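Local coordinates for protein epsin-1 (Saccharomyces cerevisiae, PDB 5LOZ) that binds phosphoinositide-rich membranes through its ENTH domain, the part crystallised here, and is required for endocytosis and for the localization of actin, at residues 7-12 with 23-28; 12-17 with 44-49; 58-63 with 90-95; 65-70 with 79-84; 70-75 with 117-122. One frame throughout, in Å; residues are numbered along the deposited sequence. Where two conformers were deposited one is given.

Contact 1. Residues 7-12 with 23-28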
# COMPACT_ATOMS: atom_id res chain seq x y z
N GLN A 7 11.12 9.31 2.80
CA GLN A 7 10.93 8.45 3.93
C GLN A 7 9.97 9.08 4.93
O GLN A 7 9.14 8.39 5.49
CB GLN A 7 12.25 8.09 4.58
CG GLN A 7 13.11 7.13 3.73
CD GLN A 7 14.50 6.89 4.30
OE1 GLN A 7 15.24 7.83 4.66
NE2 GLN A 7 14.89 5.64 4.35
N VAL A 8 10.05 10.40 5.11
CA VAL A 8 9.12 11.08 6.00
C VAL A 8 7.73 11.04 5.38
O VAL A 8 6.76 10.76 6.07
CB VAL A 8 9.56 12.56 6.28
CG1 VAL A 8 8.49 13.32 7.06
CG2 VAL A 8 10.89 12.59 7.06
N LEU A 9 7.67 11.30 4.07
CA LEU A 9 6.37 11.22 3.31
C LEU A 9 5.67 9.86 3.55
O LEU A 9 4.50 9.79 3.97
CB LEU A 9 6.63 11.38 1.82
CG LEU A 9 5.54 11.83 0.83
CD1 LEU A 9 5.80 11.25 -0.56
CD2 LEU A 9 4.22 11.57 1.27
N VAL A 10 6.38 8.78 3.29
CA VAL A 10 5.75 7.44 3.33
C VAL A 10 5.42 7.06 4.77
O VAL A 10 4.34 6.52 5.01
CB VAL A 10 6.57 6.34 2.62
CG1 VAL A 10 7.94 6.11 3.28
CG2 VAL A 10 5.79 5.08 2.56
N ARG A 11 6.27 7.42 5.72
CA ARG A 11 5.98 7.15 7.15
C ARG A 11 4.74 7.90 7.62
O ARG A 11 3.89 7.31 8.29
CB ARG A 11 7.16 7.52 8.04
CG ARG A 11 8.39 6.59 7.92
CD ARG A 11 9.33 6.78 9.13
NE ARG A 11 8.64 6.35 10.33
CZ ARG A 11 8.92 6.77 11.56
NH1 ARG A 11 9.90 7.64 11.76
NH2 ARG A 11 8.19 6.32 12.59
N ASN A 12 4.63 9.18 7.26
CA ASN A 12 3.52 10.01 7.66
C ASN A 12 2.23 9.54 7.05
O ASN A 12 1.19 9.54 7.69
CB ASN A 12 3.73 11.47 7.27
CG ASN A 12 4.81 12.17 8.09
OD1 ASN A 12 5.25 11.68 9.13
ND2 ASN A 12 5.28 13.32 7.60
N LYS A 23 -5.30 12.17 0.20
CA LYS A 23 -5.12 12.25 -1.26
C LYS A 23 -3.78 12.89 -1.63
O LYS A 23 -3.10 12.45 -2.53
CB LYS A 23 -6.26 13.05 -1.89
CG LYS A 23 -6.44 12.79 -3.39
CD LYS A 23 -7.52 13.73 -4.02
CE LYS A 23 -8.91 13.57 -3.34
NZ LYS A 23 -10.06 14.20 -4.09
N ASP A 24 -3.43 13.95 -0.92
CA ASP A 24 -2.13 14.59 -1.04
C ASP A 24 -0.98 13.56 -1.07
O ASP A 24 -0.12 13.55 -1.98
CB ASP A 24 -1.90 15.47 0.21
CG ASP A 24 -2.14 16.91 -0.04
OD1 ASP A 24 -3.20 17.41 0.41
OD2 ASP A 24 -1.23 17.56 -0.65
N SER A 25 -0.95 12.73 -0.02
CA SER A 25 0.10 11.74 0.16
C SER A 25 0.14 10.72 -0.99
O SER A 25 1.20 10.42 -1.51
CB SER A 25 -0.07 11.01 1.51
OG SER A 25 0.03 11.94 2.57
N LEU A 26 -1.02 10.23 -1.39
CA LEU A 26 -1.08 9.24 -2.42
C LEU A 26 -0.52 9.75 -3.76
O LEU A 26 0.22 9.07 -4.43
CB LEU A 26 -2.50 8.70 -2.56
CG LEU A 26 -3.04 7.93 -1.32
CD1 LEU A 26 -4.54 7.85 -1.35
CD2 LEU A 26 -2.47 6.53 -1.24
N ILE A 27 -0.93 10.95 -4.14
CA ILE A 27 -0.49 11.54 -5.40
C ILE A 27 1.01 11.73 -5.39
O ILE A 27 1.70 11.37 -6.36
CB ILE A 27 -1.22 12.89 -5.65
CG1 ILE A 27 -2.68 12.64 -6.03
CG2 ILE A 27 -0.50 13.74 -6.75
CD1 ILE A 27 -3.50 13.84 -5.86
N GLU A 28 1.54 12.26 -4.28
CA GLU A 28 2.97 12.45 -4.18
C GLU A 28 3.74 11.12 -4.18
O GLU A 28 4.79 11.03 -4.76
CB GLU A 28 3.30 13.29 -2.94
CG GLU A 28 4.65 13.95 -3.03
CD GLU A 28 4.93 14.99 -1.94
OE1 GLU A 28 6.12 15.36 -1.79
OE2 GLU A 28 3.96 15.42 -1.24

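Contact 2. Residues 12-17 with 44-49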
# COMPACT_ATOMS: atom_id res chain seq x y z
N ASN A 12 4.63 9.18 7.26
CA ASN A 12 3.52 10.01 7.66
C ASN A 12 2.23 9.54 7.05
O ASN A 12 1.19 9.54 7.69
CB ASN A 12 3.73 11.47 7.27
CG ASN A 12 4.81 12.17 8.09
OD1 ASN A 12 5.25 11.68 9.13
ND2 ASN A 12 5.28 13.32 7.60
N ALA A 13 2.33 9.09 5.80
CA ALA A 13 1.20 8.62 5.04
C ALA A 13 0.63 7.26 5.57
O ALA A 13 -0.51 6.93 5.29
CB ALA A 13 1.61 8.46 3.54
N THR A 14 1.44 6.52 6.34
CA THR A 14 1.07 5.23 6.85
C THR A 14 1.08 5.19 8.39
O THR A 14 1.14 4.13 8.97
CB THR A 14 1.96 4.13 6.27
OG1 THR A 14 3.33 4.44 6.52
CG2 THR A 14 1.76 4.03 4.75
N SER A 15 0.98 6.37 9.03
CA SER A 15 1.13 6.45 10.48
C SER A 15 -0.13 5.98 11.23
O SER A 15 -1.22 5.84 10.68
CB SER A 15 1.51 7.86 10.92
OG SER A 15 0.46 8.71 10.63
N ASN A 16 0.05 5.69 12.50
CA ASN A 16 -1.00 5.10 13.35
C ASN A 16 -2.01 6.06 13.94
O ASN A 16 -2.42 5.92 15.10
CB ASN A 16 -0.31 4.29 14.46
CG ASN A 16 -1.23 3.28 15.13
OD1 ASN A 16 -1.97 2.58 14.47
ND2 ASN A 16 -1.13 3.16 16.46
N ASP A 17 -2.45 7.06 13.19
CA ASP A 17 -3.54 7.93 13.66
C ASP A 17 -4.93 7.41 13.30
O ASP A 17 -5.67 6.92 14.19
CB ASP A 17 -3.30 9.42 13.30
CG ASP A 17 -2.89 9.64 11.81
OD1 ASP A 17 -3.41 8.95 10.95
OD2 ASP A 17 -2.03 10.48 11.54
N ASP A 44 10.38 -0.28 0.61
CA ASP A 44 10.94 -0.86 1.84
C ASP A 44 10.16 -0.47 3.11
O ASP A 44 9.95 -1.33 3.98
CB ASP A 44 12.40 -0.50 2.02
CG ASP A 44 13.01 -1.21 3.24
OD1 ASP A 44 13.17 -2.46 3.18
OD2 ASP A 44 13.28 -0.53 4.25
N MET A 45 9.75 0.80 3.22
CA MET A 45 8.93 1.25 4.36
C MET A 45 7.55 0.58 4.32
O MET A 45 7.04 0.14 5.32
CB MET A 45 8.78 2.77 4.36
CG MET A 45 7.95 3.32 5.56
SD MET A 45 8.59 2.83 7.23
CE MET A 45 10.31 2.96 6.90
N LEU A 46 6.97 0.49 3.12
CA LEU A 46 5.69 -0.20 2.92
C LEU A 46 5.77 -1.66 3.35
O LEU A 46 4.87 -2.18 3.97
CB LEU A 46 5.25 -0.06 1.43
CG LEU A 46 4.10 0.84 0.96
CD1 LEU A 46 3.65 1.94 1.94
CD2 LEU A 46 4.30 1.32 -0.48
N ASP A 47 6.88 -2.33 3.04
CA ASP A 47 7.08 -3.69 3.47
C ASP A 47 7.15 -3.82 5.00
O ASP A 47 6.55 -4.72 5.57
CB ASP A 47 8.36 -4.31 2.86
CG ASP A 47 8.47 -5.84 3.13
OD1 ASP A 47 7.44 -6.58 3.03
OD2 ASP A 47 9.59 -6.29 3.42
N LYS A 48 7.90 -2.92 5.64
CA LYS A 48 7.93 -2.85 7.10
C LYS A 48 6.55 -2.65 7.72
O LYS A 48 6.22 -3.29 8.68
CB LYS A 48 8.88 -1.75 7.59
CG LYS A 48 10.35 -2.11 7.41
CD LYS A 48 11.24 -0.90 7.42
CE LYS A 48 12.72 -1.30 7.34
NZ LYS A 48 13.52 -0.11 6.93
N ARG A 49 5.76 -1.76 7.16
CA ARG A 49 4.45 -1.44 7.73
C ARG A 49 3.51 -2.66 7.65
O ARG A 49 2.81 -2.99 8.59
CB ARG A 49 3.81 -0.24 7.01
CG ARG A 49 4.45 1.10 7.22
CD ARG A 49 4.38 1.55 8.64
NE ARG A 49 4.43 2.98 8.80
CZ ARG A 49 4.87 3.64 9.86
NH1 ARG A 49 5.38 3.01 10.90
NH2 ARG A 49 4.81 4.96 9.86

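Contact 3. Residues 58-63 with 90-95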
# COMPACT_ATOMS: atom_id res chain seq x y z
N ARG A 58 -3.43 -0.27 11.76
CA ARG A 58 -3.56 0.92 10.90
C ARG A 58 -2.34 1.10 10.00
O ARG A 58 -2.49 1.53 8.86
CB ARG A 58 -3.88 2.20 11.68
CG ARG A 58 -5.23 2.20 12.35
CD ARG A 58 -5.36 3.34 13.34
NE ARG A 58 -6.72 3.34 13.92
CZ ARG A 58 -7.08 2.61 14.98
NH1 ARG A 58 -6.20 1.82 15.57
NH2 ARG A 58 -8.33 2.62 15.42
N HIS A 59 -1.17 0.69 10.46
CA HIS A 59 0.00 0.70 9.64
C HIS A 59 -0.21 -0.18 8.43
O HIS A 59 0.11 0.21 7.30
CB HIS A 59 1.23 0.19 10.40
CG HIS A 59 1.80 1.14 11.40
ND1 HIS A 59 2.71 0.74 12.36
CD2 HIS A 59 1.55 2.45 11.63
CE1 HIS A 59 3.02 1.78 13.11
NE2 HIS A 59 2.34 2.83 12.69
N ILE A 60 -0.76 -1.36 8.68
CA ILE A 60 -1.02 -2.38 7.65
C ILE A 60 -2.09 -1.92 6.67
O ILE A 60 -1.85 -1.92 5.47
CB ILE A 60 -1.46 -3.73 8.30
CG1 ILE A 60 -0.45 -4.16 9.39
CG2 ILE A 60 -1.63 -4.78 7.25
CD1 ILE A 60 -0.71 -5.55 10.01
N ALA A 61 -3.25 -1.52 7.19
CA ALA A 61 -4.32 -1.01 6.35
C ALA A 61 -3.84 0.10 5.42
O ALA A 61 -4.13 0.07 4.23
CB ALA A 61 -5.48 -0.51 7.22
N LYS A 62 -3.12 1.09 5.96
CA LYS A 62 -2.76 2.27 5.18
C LYS A 62 -1.67 1.92 4.12
O LYS A 62 -1.71 2.44 3.01
CB LYS A 62 -2.31 3.39 6.09
CG LYS A 62 -3.39 3.87 7.04
CD LYS A 62 -2.87 4.85 8.04
CE LYS A 62 -2.80 6.27 7.49
NZ LYS A 62 -2.39 7.25 8.54
N ALA A 63 -0.76 1.05 4.48
CA ALA A 63 0.24 0.53 3.58
C ALA A 63 -0.46 -0.13 2.37
O ALA A 63 -0.09 0.12 1.22
CB ALA A 63 1.15 -0.44 4.25
N LYS A 90 -1.02 -11.64 0.45
CA LYS A 90 -1.98 -12.73 0.42
C LYS A 90 -2.31 -13.19 1.84
O LYS A 90 -3.46 -13.33 2.15
CB LYS A 90 -1.50 -13.89 -0.47
CG LYS A 90 -0.73 -14.97 0.26
CD LYS A 90 -1.63 -16.10 0.70
CE LYS A 90 -0.93 -17.44 0.55
NZ LYS A 90 -1.85 -18.43 -0.08
N THR A 91 -1.32 -13.26 2.75
CA THR A 91 -1.62 -13.74 4.11
C THR A 91 -2.55 -12.78 4.84
O THR A 91 -3.32 -13.20 5.73
CB THR A 91 -0.38 -14.05 4.96
OG1 THR A 91 0.32 -12.85 5.29
CG2 THR A 91 0.53 -15.00 4.24
N LEU A 92 -2.57 -11.52 4.41
CA LEU A 92 -3.33 -10.47 5.10
C LEU A 92 -4.81 -10.54 4.73
O LEU A 92 -5.63 -9.89 5.34
CB LEU A 92 -2.69 -9.10 4.85
CG LEU A 92 -1.38 -8.80 5.61
CD1 LEU A 92 -0.76 -7.51 5.08
CD2 LEU A 92 -1.62 -8.65 7.12
N LYS A 93 -5.14 -11.34 3.72
CA LYS A 93 -6.52 -11.59 3.36
C LYS A 93 -7.27 -12.22 4.55
O LYS A 93 -8.48 -12.13 4.63
CB LYS A 93 -6.58 -12.53 2.17
CG LYS A 93 -6.05 -11.92 0.89
CD LYS A 93 -5.93 -12.92 -0.23
CE LYS A 93 -7.24 -13.53 -0.55
NZ LYS A 93 -7.20 -14.36 -1.81
N GLU A 94 -6.51 -12.85 5.45
CA GLU A 94 -7.03 -13.51 6.62
C GLU A 94 -6.60 -12.90 7.95
O GLU A 94 -6.84 -13.51 8.99
CB GLU A 94 -6.70 -15.01 6.57
CG GLU A 94 -7.58 -15.85 5.65
CD GLU A 94 -9.09 -15.65 5.92
OE1 GLU A 94 -9.84 -15.35 4.97
OE2 GLU A 94 -9.51 -15.79 7.08
N PHE A 95 -6.02 -11.69 7.92
CA PHE A 95 -5.63 -10.97 9.11
C PHE A 95 -6.84 -10.80 10.02
O PHE A 95 -7.96 -10.55 9.58
CB PHE A 95 -5.06 -9.60 8.74
CG PHE A 95 -4.73 -8.72 9.90
CD1 PHE A 95 -3.50 -8.81 10.54
CD2 PHE A 95 -5.63 -7.77 10.35
CE1 PHE A 95 -3.20 -8.01 11.62
CE2 PHE A 95 -5.32 -6.95 11.42
CZ PHE A 95 -4.11 -7.04 12.05

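Contact 4. Residues 65-70 with 79-84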
# COMPACT_ATOMS: atom_id res chain seq x y z
N THR A 65 -3.47 0.49 1.31
CA THR A 65 -4.10 1.60 0.55
C THR A 65 -3.09 2.30 -0.36
O THR A 65 -3.39 2.60 -1.52
CB THR A 65 -4.74 2.67 1.49
OG1 THR A 65 -5.70 2.01 2.33
CG2 THR A 65 -5.41 3.75 0.73
N VAL A 66 -1.90 2.56 0.17
CA VAL A 66 -0.84 3.12 -0.62
C VAL A 66 -0.48 2.17 -1.76
O VAL A 66 -0.40 2.61 -2.92
CB VAL A 66 0.39 3.44 0.25
CG1 VAL A 66 1.54 3.89 -0.58
CG2 VAL A 66 0.03 4.50 1.31
N ILE A 67 -0.29 0.87 -1.45
CA ILE A 67 0.06 -0.09 -2.52
C ILE A 67 -0.99 -0.14 -3.65
O ILE A 67 -0.66 -0.21 -4.84
CB ILE A 67 0.38 -1.48 -1.98
CG1 ILE A 67 1.57 -1.41 -1.04
CG2 ILE A 67 0.63 -2.47 -3.16
CD1 ILE A 67 1.83 -2.65 -0.28
N ASP A 68 -2.27 -0.10 -3.28
CA ASP A 68 -3.36 -0.11 -4.25
C ASP A 68 -3.24 1.09 -5.19
O ASP A 68 -3.37 0.91 -6.43
CB ASP A 68 -4.71 -0.15 -3.53
CG ASP A 68 -5.86 0.17 -4.45
OD1 ASP A 68 -6.23 -0.75 -5.19
OD2 ASP A 68 -6.32 1.35 -4.48
N TYR A 69 -3.02 2.28 -4.64
CA TYR A 69 -2.90 3.49 -5.44
C TYR A 69 -1.67 3.41 -6.37
O TYR A 69 -1.72 3.83 -7.53
CB TYR A 69 -2.79 4.72 -4.57
CG TYR A 69 -3.11 6.01 -5.29
CD1 TYR A 69 -4.41 6.44 -5.42
CD2 TYR A 69 -2.11 6.80 -5.83
CE1 TYR A 69 -4.73 7.62 -6.05
CE2 TYR A 69 -2.41 8.00 -6.48
CZ TYR A 69 -3.74 8.40 -6.59
OH TYR A 69 -4.13 9.57 -7.21
N LEU A 70 -0.59 2.85 -5.85
CA LEU A 70 0.65 2.78 -6.56
C LEU A 70 0.56 1.88 -7.80
O LEU A 70 1.15 2.19 -8.83
CB LEU A 70 1.77 2.25 -5.65
CG LEU A 70 2.38 3.20 -4.62
CD1 LEU A 70 3.56 2.57 -3.88
CD2 LEU A 70 2.81 4.50 -5.32
N VAL A 79 4.04 -2.65 -9.60
CA VAL A 79 3.37 -3.89 -9.90
C VAL A 79 4.37 -5.02 -9.73
O VAL A 79 4.07 -6.03 -9.08
CB VAL A 79 2.75 -3.93 -11.26
CG1 VAL A 79 2.10 -5.32 -11.51
CG2 VAL A 79 1.71 -2.79 -11.41
N LEU A 80 5.56 -4.85 -10.31
CA LEU A 80 6.63 -5.86 -10.19
C LEU A 80 6.90 -6.22 -8.75
O LEU A 80 6.96 -7.40 -8.40
CB LEU A 80 7.94 -5.38 -10.84
CG LEU A 80 8.21 -5.75 -12.30
CD1 LEU A 80 6.93 -6.02 -13.10
CD2 LEU A 80 9.11 -4.66 -12.98
N TRP A 81 7.07 -5.19 -7.92
CA TRP A 81 7.36 -5.40 -6.52
C TRP A 81 6.26 -6.28 -5.85
O TRP A 81 6.58 -7.28 -5.21
CB TRP A 81 7.49 -4.09 -5.80
CG TRP A 81 7.85 -4.22 -4.36
CD1 TRP A 81 9.11 -4.25 -3.83
CD2 TRP A 81 6.95 -4.34 -3.25
NE1 TRP A 81 9.05 -4.38 -2.46
CE2 TRP A 81 7.74 -4.44 -2.08
CE3 TRP A 81 5.55 -4.40 -3.13
CZ2 TRP A 81 7.17 -4.58 -0.80
CZ3 TRP A 81 4.99 -4.54 -1.84
CH2 TRP A 81 5.80 -4.61 -0.71
N CYS A 82 5.00 -5.90 -6.00
CA CYS A 82 3.88 -6.66 -5.49
C CYS A 82 3.95 -8.13 -5.87
O CYS A 82 3.67 -8.99 -5.04
CB CYS A 82 2.54 -6.09 -5.98
SG CYS A 82 2.05 -4.64 -5.16
N ARG A 83 4.25 -8.43 -7.14
CA ARG A 83 4.29 -9.83 -7.57
C ARG A 83 5.45 -10.58 -6.92
O ARG A 83 5.31 -11.73 -6.50
CB ARG A 83 4.33 -9.97 -9.09
CG ARG A 83 3.15 -9.33 -9.77
CD ARG A 83 2.94 -9.90 -11.17
NE ARG A 83 1.92 -9.10 -11.88
CZ ARG A 83 0.62 -9.20 -11.67
NH1 ARG A 83 0.13 -10.09 -10.81
NH2 ARG A 83 -0.22 -8.42 -12.35
N GLU A 84 6.59 -9.91 -6.77
CA GLU A 84 7.70 -10.52 -6.06
C GLU A 84 7.44 -10.68 -4.57
O GLU A 84 7.98 -11.59 -3.94
CB GLU A 84 9.01 -9.71 -6.27
CG GLU A 84 9.79 -10.09 -7.48
CD GLU A 84 10.17 -11.55 -7.47
OE1 GLU A 84 11.02 -11.97 -6.66
OE2 GLU A 84 9.60 -12.31 -8.27

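Contact 5. Residues 70-75 with 117-122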
# COMPACT_ATOMS: atom_id res chain seq x y z
N LEU A 70 -0.59 2.85 -5.85
CA LEU A 70 0.65 2.78 -6.56
C LEU A 70 0.56 1.88 -7.80
O LEU A 70 1.15 2.19 -8.83
CB LEU A 70 1.77 2.25 -5.65
CG LEU A 70 2.38 3.20 -4.62
CD1 LEU A 70 3.56 2.57 -3.88
CD2 LEU A 70 2.81 4.50 -5.32
N ILE A 71 -0.13 0.75 -7.68
CA ILE A 71 -0.25 -0.16 -8.83
C ILE A 71 -1.24 0.39 -9.85
O ILE A 71 -1.19 0.03 -11.01
CB ILE A 71 -0.56 -1.64 -8.43
CG1 ILE A 71 -1.98 -1.81 -7.90
CG2 ILE A 71 0.51 -2.19 -7.43
CD1 ILE A 71 -2.44 -3.25 -7.82
N ARG A 72 -2.15 1.26 -9.39
CA ARG A 72 -3.10 1.89 -10.26
C ARG A 72 -2.58 3.19 -10.91
O ARG A 72 -3.01 3.55 -12.00
CB ARG A 72 -4.42 2.15 -9.54
CG ARG A 72 -5.25 0.94 -9.21
CD ARG A 72 -6.22 1.24 -8.06
NE ARG A 72 -7.17 2.24 -8.44
CZ ARG A 72 -7.68 3.18 -7.65
NH1 ARG A 72 -7.34 3.27 -6.37
NH2 ARG A 72 -8.56 4.05 -8.16
N PHE A 73 -1.65 3.88 -10.24
CA PHE A 73 -1.19 5.21 -10.71
C PHE A 73 0.32 5.37 -10.77
O PHE A 73 0.81 6.35 -11.32
CB PHE A 73 -1.73 6.31 -9.77
CG PHE A 73 -3.21 6.55 -9.88
CD1 PHE A 73 -4.11 5.84 -9.06
CD2 PHE A 73 -3.71 7.48 -10.79
CE1 PHE A 73 -5.53 6.08 -9.16
CE2 PHE A 73 -5.11 7.72 -10.90
CZ PHE A 73 -6.01 7.01 -10.08
N GLY A 74 1.07 4.45 -10.16
CA GLY A 74 2.51 4.60 -10.05
C GLY A 74 3.28 3.86 -11.09
O GLY A 74 2.70 3.30 -12.01
N SER A 75 4.60 3.87 -10.95
CA SER A 75 5.52 3.14 -11.83
C SER A 75 5.18 1.65 -12.00
O SER A 75 4.75 0.98 -11.06
CB SER A 75 6.94 3.25 -11.21
OG SER A 75 7.80 2.24 -11.66
N THR A 117 -5.12 -8.28 -4.15
CA THR A 117 -4.85 -9.56 -4.80
C THR A 117 -5.81 -9.90 -5.92
O THR A 117 -5.39 -10.46 -6.97
CB THR A 117 -4.81 -10.75 -3.77
OG1 THR A 117 -6.08 -10.91 -3.16
CG2 THR A 117 -3.77 -10.48 -2.67
N ALA A 118 -7.08 -9.56 -5.77
CA ALA A 118 -8.04 -9.70 -6.85
C ALA A 118 -7.61 -8.85 -8.06
O ALA A 118 -7.63 -9.34 -9.24
CB ALA A 118 -9.45 -9.33 -6.43
N LEU A 119 -7.23 -7.59 -7.82
CA LEU A 119 -6.79 -6.73 -8.88
C LEU A 119 -5.53 -7.26 -9.57
O LEU A 119 -5.41 -7.19 -10.80
CB LEU A 119 -6.58 -5.31 -8.39
CG LEU A 119 -6.15 -4.26 -9.43
CD1 LEU A 119 -7.18 -4.20 -10.62
CD2 LEU A 119 -5.99 -2.81 -8.79
N LEU A 120 -4.59 -7.75 -8.77
CA LEU A 120 -3.34 -8.31 -9.29
C LEU A 120 -3.53 -9.59 -10.11
O LEU A 120 -2.67 -9.94 -10.93
CB LEU A 120 -2.34 -8.57 -8.16
CG LEU A 120 -1.71 -7.32 -7.54
CD1 LEU A 120 -0.94 -7.68 -6.25
CD2 LEU A 120 -0.78 -6.63 -8.60
N SER A 121 -4.65 -10.27 -9.90
CA SER A 121 -5.02 -11.43 -10.69
C SER A 121 -5.75 -11.05 -11.97
O SER A 121 -5.79 -11.83 -12.93
CB SER A 121 -5.85 -12.43 -9.88
OG SER A 121 -5.06 -13.11 -8.90
N ASP A 122 -6.33 -9.85 -11.99
CA ASP A 122 -7.18 -9.41 -13.07
C ASP A 122 -6.42 -8.49 -14.01
O ASP A 122 -6.60 -7.26 -14.00
CB ASP A 122 -8.43 -8.72 -12.47
CG ASP A 122 -9.57 -8.52 -13.51
OD1 ASP A 122 -9.35 -8.61 -14.73
OD2 ASP A 122 -10.69 -8.22 -13.08

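Contact 1. Residues 7-12 with 23-28
Leu9 on helix 5-13 reaches across to Glu28 and Ser25 on helix 23-32, and these three residues make up the whole contact. The apolar part is carried by the two methyl branches of the leucine, which go to different turns of the opposing helix. CD1 lies against the aliphatic stem of Glu28, 3.8 Å from Glu28 CG and 4.0 Å from Glu28 CB. The glutamate is extended, with CG anti to the backbone N (chi1 -159°), and its stem runs obliquely across the leucine. The other branch, CD2, rests more loosely near Ser25, with 4.3 Å from Leu9 CD2 to Ser25 CB.

Here the first two helices of the ENTH domain's alpha-alpha superhelix pack at the surface of the protein. The backbones come closest at Leu9 CA and Ser25 CA, 7.0 Å apart. Leu29 and Lys32 continue the strip that receives Leu9 along helix 23-32.

No polar bond links 7-12 to 23-28. The charged end of Glu28 lies beyond the leucine, where OE1 makes a long, weak ion pair with Lys32. On the neighbouring side of helix 5-13, Val10 turns to Met45 and Leu46 of helix 36-50.

Contact 2. Residues 12-17 with 44-49
Thr14 OG1 receives the NE-H of Arg49, the one hydrogen bond between 12-17 and 44-49. It is nearly straight: 2.9 Å from Arg49 NE to Thr14 OG1, with an angle of 173° at the hydrogen, and the oxygen lies in the guanidinium plane at its edge. Two torsions bring the arginine there. Its CG stands anti to the carbonyl carbon, and a bend at chi2 of -64° folds the chain so that CG, as well as NE, lies close to the threonine; Arg49 CG is 3.6 Å from Thr14 OG1.

On the threonine, chi1 of 55° sets OG1 between the backbone N and carbonyl carbon, from where the same hydroxyl also bonds to Val10 O, one turn back in helix 5-13. CG2 consequently points elsewhere, meeting Leu46 CD1 at 4.0 Å with the two side chains crossing at about a right angle. Of the leucine, only CD1 comes up to the threonine methyl. Farther out on the arginine, NH2 lies 4.0 Å from Ser15 CA and bonds to Arg11 O.

Arg49 thus ties together the C-terminal end of helix 5-13, whose last turn supplies main-chain oxygens to both side chains, and helix 36-50, the third of the chain, an interhelical junction within the ENTH superhelix.

Contact 3. Residues 58-63 with 90-95
Ile60 sends its two branches to different residues of 90-95. The tighter meeting is with Leu92: Ile60 CG2 sits 3.6 Å from Leu92 CD1 and 3.9 Å from Leu92 CD2, so one isoleucine methyl faces both ends of the leucine fork. A chi1 of -52° sets CG1 beside the backbone N and leaves CG2 anti to it, directed at Leu92, while CG1 carries CD1 toward Phe95. That second touch is lighter, 3.9 Å from Ile60 CD1 to Phe95 CE1, and the methyl comes at the ring obliquely.

The pairing joins helix 57-73 of the superhelix to the chain leaving helix 86-91, with helix 106-121 also packing here: Val109 touches both Ile60 and Phe95, and Ala113 touches Leu92.

Even at their closest, Ile60 CA and Leu92 CA, the backbones stay 8.8 Å apart, and the side chains bridge the gap. On the solvent side, Lys90 and Glu94 turn to the exposed surface, and Lys93 is partly exposed. Partly exposed itself, Phe95 is held by its main chain as well, its carbonyl oxygen bonding to Arg110.

Contact 4. Residues 65-70 with 79-84
Cys82 and Trp81, neighbours on helix 76-84, both pack on one residue of helix 57-73, Ile67. The sulfur contact is the closer: Cys82 SG lies 3.3 Å from Ile67 CG2, a very close approach for a sulfur and a methyl, shorter than ordinary van der Waals packing. The cysteine sulfur stands anti to the carbonyl carbon (chi1 -75°), which carries it out from its helix to the isoleucine.

The aromatic contact uses the other branch. Ile67 CD1 approaches the benzene part of the indole obliquely, 4.0 Å from Trp81 CZ3, the two side chains crossing at about a right angle. The indole also reaches Met43 on helix 36-50.

Polar bonds between the segments are absent, and both Ile67 and Cys82 are buried. Leu50 of helix 36-50 and Leu116 of helix 106-121 pack on Ile67 too, while Leu120 touches Cys82. The two segments belong to consecutive helices joined by a short turn, an alpha-alpha hairpin in the core of the all-helical ENTH superhelix.

Contact 5. Residues 70-75 with 117-122
Ile71 CD1 fits between two consecutive leucines of helix 106-121, 3.7 Å from Leu119 CD2 and 3.8 Å from Leu120 CD2. The two meetings differ in direction: Ile71 and Leu119 run antiparallel alongside one another, whereas Leu120 crosses the isoleucine at about a right angle. On Ile71, chi1 of 71° tucks CG1 between the backbone N and the carbonyl carbon, and the extended chi2 of 166° then carries CD1 out to the leucines. Leu119 CD2 has a further neighbour, Arg72 CG at 3.8 Å, so the aliphatic stem of the arginine flanks the same methyl.

In the next shell, polar bonds fix the arginine beyond that stem. Arg72 NH1 forms a salt bridge with Asp68 one turn back, and NE forms another with Glu129 of helix 123-133. One face of the guanidinium is met by Phe73 CE1, which lies toward the rim of the group. On the apolar side, Val79 and Cys82 of helix 76-84 pack on Ile71, and Leu126 of helix 123-133 packs on Leu119.

Farther out, Arg130 bonds to the main-chain oxygens of Ile71 and Gly74, where helix 57-73 ends, and Ser75 N-caps helix 76-84. This apolar packing between the ends of helices 57-73 and 106-121, with helix 123-133 attached through Arg72 and Arg130, belongs to the C-terminal part of the alpha-alpha superhelix of the ENTH domain.

How the contacts relate
From the N terminus, contact 1 closes the first short loop, pairing helix 5-13 with helix 23-32. Contact 2 starts from the end of the same first helix, sharing Asn12, and crosses contact 1 along the chain by reaching on to helix 36-50. The remaining three contacts all use helix 57-73 and open after contacts 1 and 2 have closed. Contact 3 joins its early turns to residues 90-95, and contact 4, a tight hairpin with helix 76-84, falls within that span. Contact 5 crosses both, running from the end of helix 57-73 to helix 106-121. Lys62 links contacts 2 and 3 through Ser15 and Asp17, and Arg83 links 4 to 5 through Leu120.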